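Local coordinates for protein succinylglutamate desuccinylase (Vibrio parahaemolyticus, PDB 2BCO) that probably hydrolyses N-succinyl-L-glutamate to succinate and glutamate with one zinc ion per subunit, the last step of arginine degradation by the AST pathway, at residues A[168-173]-A[206-211]; A[42-47]-A[91-96]. All coordinates share one frame; numbering follows the deposited sequence.

Contact 1 of 2, residues A[168-173]-A[206-211]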
loop_
_atom_site.group_PDB
_atom_site.type_symbol
_atom_site.label_atom_id
_atom_site.label_comp_id
_atom_site.label_asym_id
_atom_site.label_seq_id
_atom_site.Cartn_x
_atom_site.Cartn_y
_atom_site.Cartn_z
ATOM N N VAL A 168 6.395 0.624 -2.288
ATOM C CA VAL A 168 6.654 -0.153 -3.483
ATOM C C VAL A 168 5.807 0.382 -4.631
ATOM O O VAL A 168 4.582 0.449 -4.527
ATOM C CB VAL A 168 6.322 -1.643 -3.257
ATOM C CG1 VAL A 168 6.516 -2.414 -4.544
ATOM C CG2 VAL A 168 7.207 -2.210 -2.163
ATOM N N SER A 169 6.472 0.776 -5.714
ATOM C CA SER A 169 5.794 1.302 -6.896
ATOM C C SER A 169 5.665 0.185 -7.940
ATOM O O SER A 169 6.673 -0.332 -8.427
ATOM C CB SER A 169 6.587 2.473 -7.484
ATOM O OG SER A 169 5.968 2.953 -8.659
ATOM N N PRO A 170 4.422 -0.181 -8.305
ATOM C CA PRO A 170 4.111 -1.235 -9.281
ATOM C C PRO A 170 4.721 -1.021 -10.658
ATOM O O PRO A 170 5.000 0.109 -11.060
ATOM C CB PRO A 170 2.582 -1.220 -9.343
ATOM C CG PRO A 170 2.184 -0.647 -8.035
ATOM C CD PRO A 170 3.181 0.475 -7.869
ATOM N N LYS A 171 4.899 -2.133 -11.364
ATOM C CA LYS A 171 5.452 -2.150 -12.707
ATOM C C LYS A 171 4.332 -2.245 -13.728
ATOM O O LYS A 171 3.579 -3.217 -13.742
ATOM C CB LYS A 171 6.388 -3.351 -12.885
ATOM C CG LYS A 171 7.007 -3.454 -14.266
ATOM C CD LYS A 171 7.864 -2.236 -14.557
ATOM C CE LYS A 171 8.634 -2.399 -15.846
ATOM N NZ LYS A 171 9.552 -1.241 -16.054
ATOM N N THR A 172 4.233 -1.227 -14.576
ATOM C CA THR A 172 3.221 -1.173 -15.626
ATOM C C THR A 172 3.760 -0.284 -16.739
ATOM O O THR A 172 4.661 0.522 -16.507
ATOM C CB THR A 172 1.895 -0.589 -15.095
ATOM O OG1 THR A 172 1.000 -0.371 -16.188
ATOM C CG2 THR A 172 2.131 0.735 -14.373
ATOM N N ARG A 173 3.227 -0.440 -17.946
ATOM C CA ARG A 173 3.665 0.363 -19.085
ATOM C C ARG A 173 3.125 1.789 -18.944
ATOM O O ARG A 173 3.611 2.720 -19.585
ATOM C CB ARG A 173 3.159 -0.257 -20.390
ATOM C CG ARG A 173 1.647 -0.168 -20.570
ATOM C CD ARG A 173 1.192 -1.057 -21.724
ATOM N NE ARG A 173 -0.148 -1.588 -21.483
ATOM C CZ ARG A 173 -1.266 -0.946 -21.784
ATOM N NH1 ARG A 173 -1.210 0.250 -22.350
ATOM N NH2 ARG A 173 -2.441 -1.490 -21.508
ATOM N N TYR A 206 -2.871 -3.616 -9.350
ATOM C CA TYR A 206 -4.098 -3.691 -10.139
ATOM C C TYR A 206 -4.604 -2.318 -10.595
ATOM O O TYR A 206 -5.078 -2.167 -11.721
ATOM C CB TYR A 206 -5.200 -4.393 -9.345
ATOM C CG TYR A 206 -6.488 -4.552 -10.112
ATOM C CD1 TYR A 206 -6.681 -5.634 -10.964
ATOM C CD2 TYR A 206 -7.520 -3.618 -9.989
ATOM C CE1 TYR A 206 -7.879 -5.795 -11.674
ATOM C CE2 TYR A 206 -8.719 -3.768 -10.694
ATOM C CZ TYR A 206 -8.888 -4.860 -11.534
ATOM O OH TYR A 206 -10.067 -5.041 -12.217
ATOM N N SER A 207 -4.527 -1.331 -9.709
ATOM C CA SER A 207 -4.971 0.015 -10.036
ATOM C C SER A 207 -4.028 0.670 -11.031
ATOM O O SER A 207 -4.467 1.360 -11.938
ATOM C CB SER A 207 -5.056 0.871 -8.767
ATOM O OG SER A 207 -6.213 0.541 -8.020
ATOM N N ALA A 208 -2.729 0.455 -10.853
ATOM C CA ALA A 208 -1.738 1.029 -11.750
ATOM C C ALA A 208 -1.850 0.422 -13.148
ATOM O O ALA A 208 -1.872 1.141 -14.151
ATOM C CB ALA A 208 -0.340 0.799 -11.195
ATOM N N GLU A 209 -1.928 -0.903 -13.209
ATOM C CA GLU A 209 -2.016 -1.606 -14.484
ATOM C C GLU A 209 -3.318 -1.408 -15.227
ATOM O O GLU A 209 -3.318 -1.283 -16.446
ATOM C CB GLU A 209 -1.792 -3.111 -14.289
ATOM C CG GLU A 209 -2.047 -3.981 -15.539
ATOM C CD GLU A 209 -1.213 -3.564 -16.747
ATOM O OE1 GLU A 209 -0.006 -3.308 -16.575
ATOM O OE2 GLU A 209 -1.759 -3.503 -17.870
ATOM N N ASN A 210 -4.427 -1.364 -14.505
ATOM C CA ASN A 210 -5.719 -1.238 -15.160
ATOM C C ASN A 210 -6.354 0.131 -15.197
ATOM O O ASN A 210 -7.350 0.323 -15.890
ATOM C CB ASN A 210 -6.691 -2.229 -14.532
ATOM C CG ASN A 210 -6.340 -3.655 -14.869
ATOM O OD1 ASN A 210 -6.458 -4.066 -16.017
ATOM N ND2 ASN A 210 -5.889 -4.412 -13.881
ATOM N N TYR A 211 -5.806 1.090 -14.461
ATOM C CA TYR A 211 -6.400 2.420 -14.467
ATOM C C TYR A 211 -5.373 3.541 -14.456
ATOM O O TYR A 211 -5.721 4.704 -14.287
ATOM C CB TYR A 211 -7.359 2.552 -13.282
ATOM C CG TYR A 211 -8.534 1.606 -13.387
ATOM C CD1 TYR A 211 -9.643 1.929 -14.165
ATOM C CD2 TYR A 211 -8.519 0.364 -12.752
ATOM C CE1 TYR A 211 -10.719 1.037 -14.313
ATOM C CE2 TYR A 211 -9.589 -0.539 -12.895
ATOM C CZ TYR A 211 -10.683 -0.192 -13.677
ATOM O OH TYR A 211 -11.744 -1.059 -13.815
HETATM O O HOH W 1 1.697 -4.550 -15.157
#

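Contact 2 of 2, residues A[42-47]-A[91-96]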
loop_
_atom_site.group_PDB
_atom_site.type_symbol
_atom_site.label_atom_id
_atom_site.label_comp_id
_atom_site.label_asym_id
_atom_site.label_seq_id
_atom_site.Cartn_x
_atom_site.Cartn_y
_atom_site.Cartn_z
ATOM N N LEU A 42 -16.173 3.812 2.190
ATOM C CA LEU A 42 -16.689 5.159 2.397
ATOM C C LEU A 42 -16.148 6.110 1.344
ATOM O O LEU A 42 -14.936 6.259 1.209
ATOM C CB LEU A 42 -16.268 5.670 3.784
ATOM C CG LEU A 42 -17.104 6.705 4.565
ATOM C CD1 LEU A 42 -16.161 7.659 5.313
ATOM C CD2 LEU A 42 -18.013 7.496 3.640
ATOM N N GLU A 43 -17.034 6.745 0.587
ATOM C CA GLU A 43 -16.581 7.706 -0.407
ATOM C C GLU A 43 -16.749 9.107 0.164
ATOM O O GLU A 43 -17.721 9.385 0.864
ATOM C CB GLU A 43 -17.381 7.592 -1.699
ATOM C CG GLU A 43 -16.776 8.409 -2.831
ATOM C CD GLU A 43 -17.461 8.170 -4.155
ATOM O OE1 GLU A 43 -17.584 6.987 -4.560
ATOM O OE2 GLU A 43 -17.868 9.162 -4.795
ATOM N N VAL A 44 -15.794 9.981 -0.117
ATOM C CA VAL A 44 -15.858 11.352 0.361
ATOM C C VAL A 44 -15.691 12.245 -0.861
ATOM O O VAL A 44 -14.674 12.190 -1.548
ATOM C CB VAL A 44 -14.745 11.635 1.401
ATOM C CG1 VAL A 44 -14.884 13.038 1.962
ATOM C CG2 VAL A 44 -14.829 10.621 2.530
ATOM N N ILE A 45 -16.710 13.049 -1.140
ATOM C CA ILE A 45 -16.693 13.948 -2.287
ATOM C C ILE A 45 -16.609 15.399 -1.814
ATOM O O ILE A 45 -17.311 15.796 -0.884
ATOM C CB ILE A 45 -17.974 13.767 -3.139
ATOM C CG1 ILE A 45 -18.073 12.316 -3.623
ATOM C CG2 ILE A 45 -17.969 14.741 -4.320
ATOM C CD1 ILE A 45 -19.328 12.012 -4.422
ATOM N N PRO A 46 -15.741 16.203 -2.445
ATOM C CA PRO A 46 -15.570 17.614 -2.087
ATOM C C PRO A 46 -16.792 18.455 -2.458
ATOM O O PRO A 46 -17.567 18.093 -3.340
ATOM C CB PRO A 46 -14.342 18.031 -2.891
ATOM C CG PRO A 46 -13.621 16.750 -3.138
ATOM C CD PRO A 46 -14.741 15.806 -3.447
ATOM N N GLU A 47 -16.950 19.587 -1.786
ATOM C CA GLU A 47 -18.065 20.481 -2.056
ATOM C C GLU A 47 -18.008 21.043 -3.474
ATOM O O GLU A 47 -19.034 21.140 -4.145
ATOM C CB GLU A 47 -18.060 21.637 -1.056
ATOM C CG GLU A 47 -19.122 22.691 -1.322
ATOM C CD GLU A 47 -18.945 23.912 -0.446
ATOM O OE1 GLU A 47 -17.845 24.504 -0.470
ATOM O OE2 GLU A 47 -19.905 24.283 0.261
ATOM N N CYS A 91 -12.288 11.062 -2.396
ATOM C CA CYS A 91 -11.615 9.891 -1.838
ATOM C C CYS A 91 -12.526 8.684 -1.662
ATOM O O CYS A 91 -13.743 8.811 -1.541
ATOM C CB CYS A 91 -11.015 10.224 -0.465
ATOM S SG CYS A 91 -9.981 11.704 -0.372
ATOM N N LEU A 92 -11.914 7.509 -1.647
ATOM C CA LEU A 92 -12.636 6.268 -1.430
ATOM C C LEU A 92 -11.851 5.536 -0.352
ATOM O O LEU A 92 -10.777 4.991 -0.633
ATOM C CB LEU A 92 -12.683 5.415 -2.704
ATOM C CG LEU A 92 -13.482 4.117 -2.526
ATOM C CD1 LEU A 92 -14.940 4.464 -2.298
ATOM C CD2 LEU A 92 -13.343 3.216 -3.737
ATOM N N PHE A 93 -12.368 5.549 0.879
ATOM C CA PHE A 93 -11.708 4.889 2.001
ATOM C C PHE A 93 -12.161 3.453 2.101
ATOM O O PHE A 93 -13.362 3.150 2.101
ATOM C CB PHE A 93 -11.992 5.608 3.328
ATOM C CG PHE A 93 -11.363 6.981 3.425
ATOM C CD1 PHE A 93 -12.024 8.101 2.942
ATOM C CD2 PHE A 93 -10.098 7.142 3.975
ATOM C CE1 PHE A 93 -11.433 9.375 3.006
ATOM C CE2 PHE A 93 -9.492 8.410 4.046
ATOM C CZ PHE A 93 -10.167 9.527 3.557
ATOM N N ILE A 94 -11.197 2.559 2.205
ATOM C CA ILE A 94 -11.530 1.163 2.267
ATOM C C ILE A 94 -10.855 0.438 3.416
ATOM O O ILE A 94 -9.658 0.610 3.665
ATOM C CB ILE A 94 -11.136 0.453 0.936
ATOM C CG1 ILE A 94 -11.899 1.071 -0.239
ATOM C CG2 ILE A 94 -11.426 -1.042 1.021
ATOM C CD1 ILE A 94 -11.502 0.480 -1.586
ATOM N N ILE A 95 -11.646 -0.338 4.141
ATOM C CA ILE A 95 -11.121 -1.185 5.198
ATOM C C ILE A 95 -11.471 -2.538 4.589
ATOM O O ILE A 95 -12.597 -3.008 4.706
ATOM C CB ILE A 95 -11.869 -1.028 6.538
ATOM C CG1 ILE A 95 -11.598 0.344 7.146
ATOM C CG2 ILE A 95 -11.421 -2.120 7.510
ATOM C CD1 ILE A 95 -12.429 0.626 8.368
ATOM N N ALA A 96 -10.519 -3.129 3.883
ATOM C CA ALA A 96 -10.756 -4.406 3.242
ATOM C C ALA A 96 -10.582 -5.509 4.268
ATOM O O ALA A 96 -9.756 -5.399 5.160
ATOM C CB ALA A 96 -9.769 -4.601 2.099
#

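Contact 1 of 2, residues A[168-173]-A[206-211]
Thr-172 and Glu-209 meet through their polar ends, the hydroxyl OG1 of Thr-172 giving a hydrogen bond to OE1 of Glu-209 at 3.1 Å. The donor comes at the carboxylate from above its plane, 58° out of it, with the two side chains crossing obliquely. OE1 of Glu-209 is gripped a second time by a water, 2.5 Å away, whose other hydrogen goes to the backbone O of Lys-171 at 2.7 Å. One carboxylate oxygen thus ties down both a side chain and a backbone carbonyl of the loop, a task suited to glutamate, whose chain is long enough to bend back at chi2 (57°) and lift its acid group off the helix toward the loop.

Threonine serves two purposes here. OG1 lies anti to the backbone N (chi1 172°), which turns it to the acid, while the methyl CG2 takes the crowded position between N and the carbonyl carbon and rests 4.0 Å from CB of Ala-208. That same methyl of Ala-208 touches CB of Pro-170, also at 4.0 Å, so the small alanine lets the loop come close to the helix.

The joint lies in the zinc-dependent catalytic domain of the AspA/AstE family, where the loop after strand 165-169 runs beside helix 203-211. The end of Arg-173, an exposed residue, comes toward the same acid: its NH2 stands 4.2 Å from OE2 of Glu-209, too far for a salt bridge, yet near enough that its charge may favour the ionised acid.

Farther out, OG1 of Thr-172 is also hydrogen-bonded to the backbone N of His-174, which steadies the hydroxyl. Pro-170 packs on Ser-204 and Trp-205, earlier in the helix, and Val-176 packs on Ala-208.

Contact 2 of 2, residues A[42-47]-A[91-96]
Val-44 forms an antiparallel hydrogen-bonded pair with Cys-91: its N donates to Cys-91 O at 2.8 Å, arriving from above the carbonyl plane, and its O accepts from Cys-91 N. From there CB projects to the same side of the sheet as CB of Cys-91, 4.4 Å away. At the tip the two methyls part. CG1 stands anti to the backbone N (chi1 -176°), while CG2, anti to the carbonyl carbon, crosses diagonally to the rim of the Phe-93 ring and meets CE1 at 3.6 Å. The branched valine suits this strand position, since one methyl can reach diagonally across to Phe-93 on the neighbouring strand.

Phe-93 forms a second such pair with Leu-42, Leu-42 N donating to Phe-93 O at 2.9 Å and nearly straight (171°), and Phe-93 N to Leu-42 O at 2.7 Å. Leu-42 O also lies at the ring edge, in its plane. Helix 68-81 packs on Phe-93 through Val-73, Ile-76 and Ile-77 and on Leu-42 through Ile-77, Phe-10 touches both, and Val-32 and Val-87 lie against Val-44.

On the other face sits the non-hydrogen-bonded pair of Glu-43 and Leu-92, where CD1 of Leu-92 touches CB of Glu-43 at 4.0 Å. The buried carboxylate of Glu-43 is satisfied by a salt bridge to Arg-90 and a hydrogen bond with the hydroxyl of Tyr-37, while Phe-140 of helix 125-141 packs on both side chains. Antiparallel strand 41-45 thus flanks strand 90-95, which pairs in parallel with strand 55-60 on its other edge, within a sheet sandwiched by helices, as in the zinc carboxypeptidase-like fold of this family.

Both contacts reach the same sheet but differ in burial, with centres about 21 Å apart. Contact 2 is core: all six touching residues are buried, two neighbouring strands are joined by regular backbone bonds, and side chains fill in the two faces. Contact 1 is partly buried and joins the loop after a strand to a helix, so it relies on side-chain and water-mediated bonds, with a small apolar patch beside them. Their acids differ accordingly: the buried one is neutralised by a base from outside the two segments, whereas the partly exposed one is held by a neutral hydroxyl and a water. The side chain of Pro-170 is about 13 Å from the zinc ion; contact 2 is away from the annotated sites.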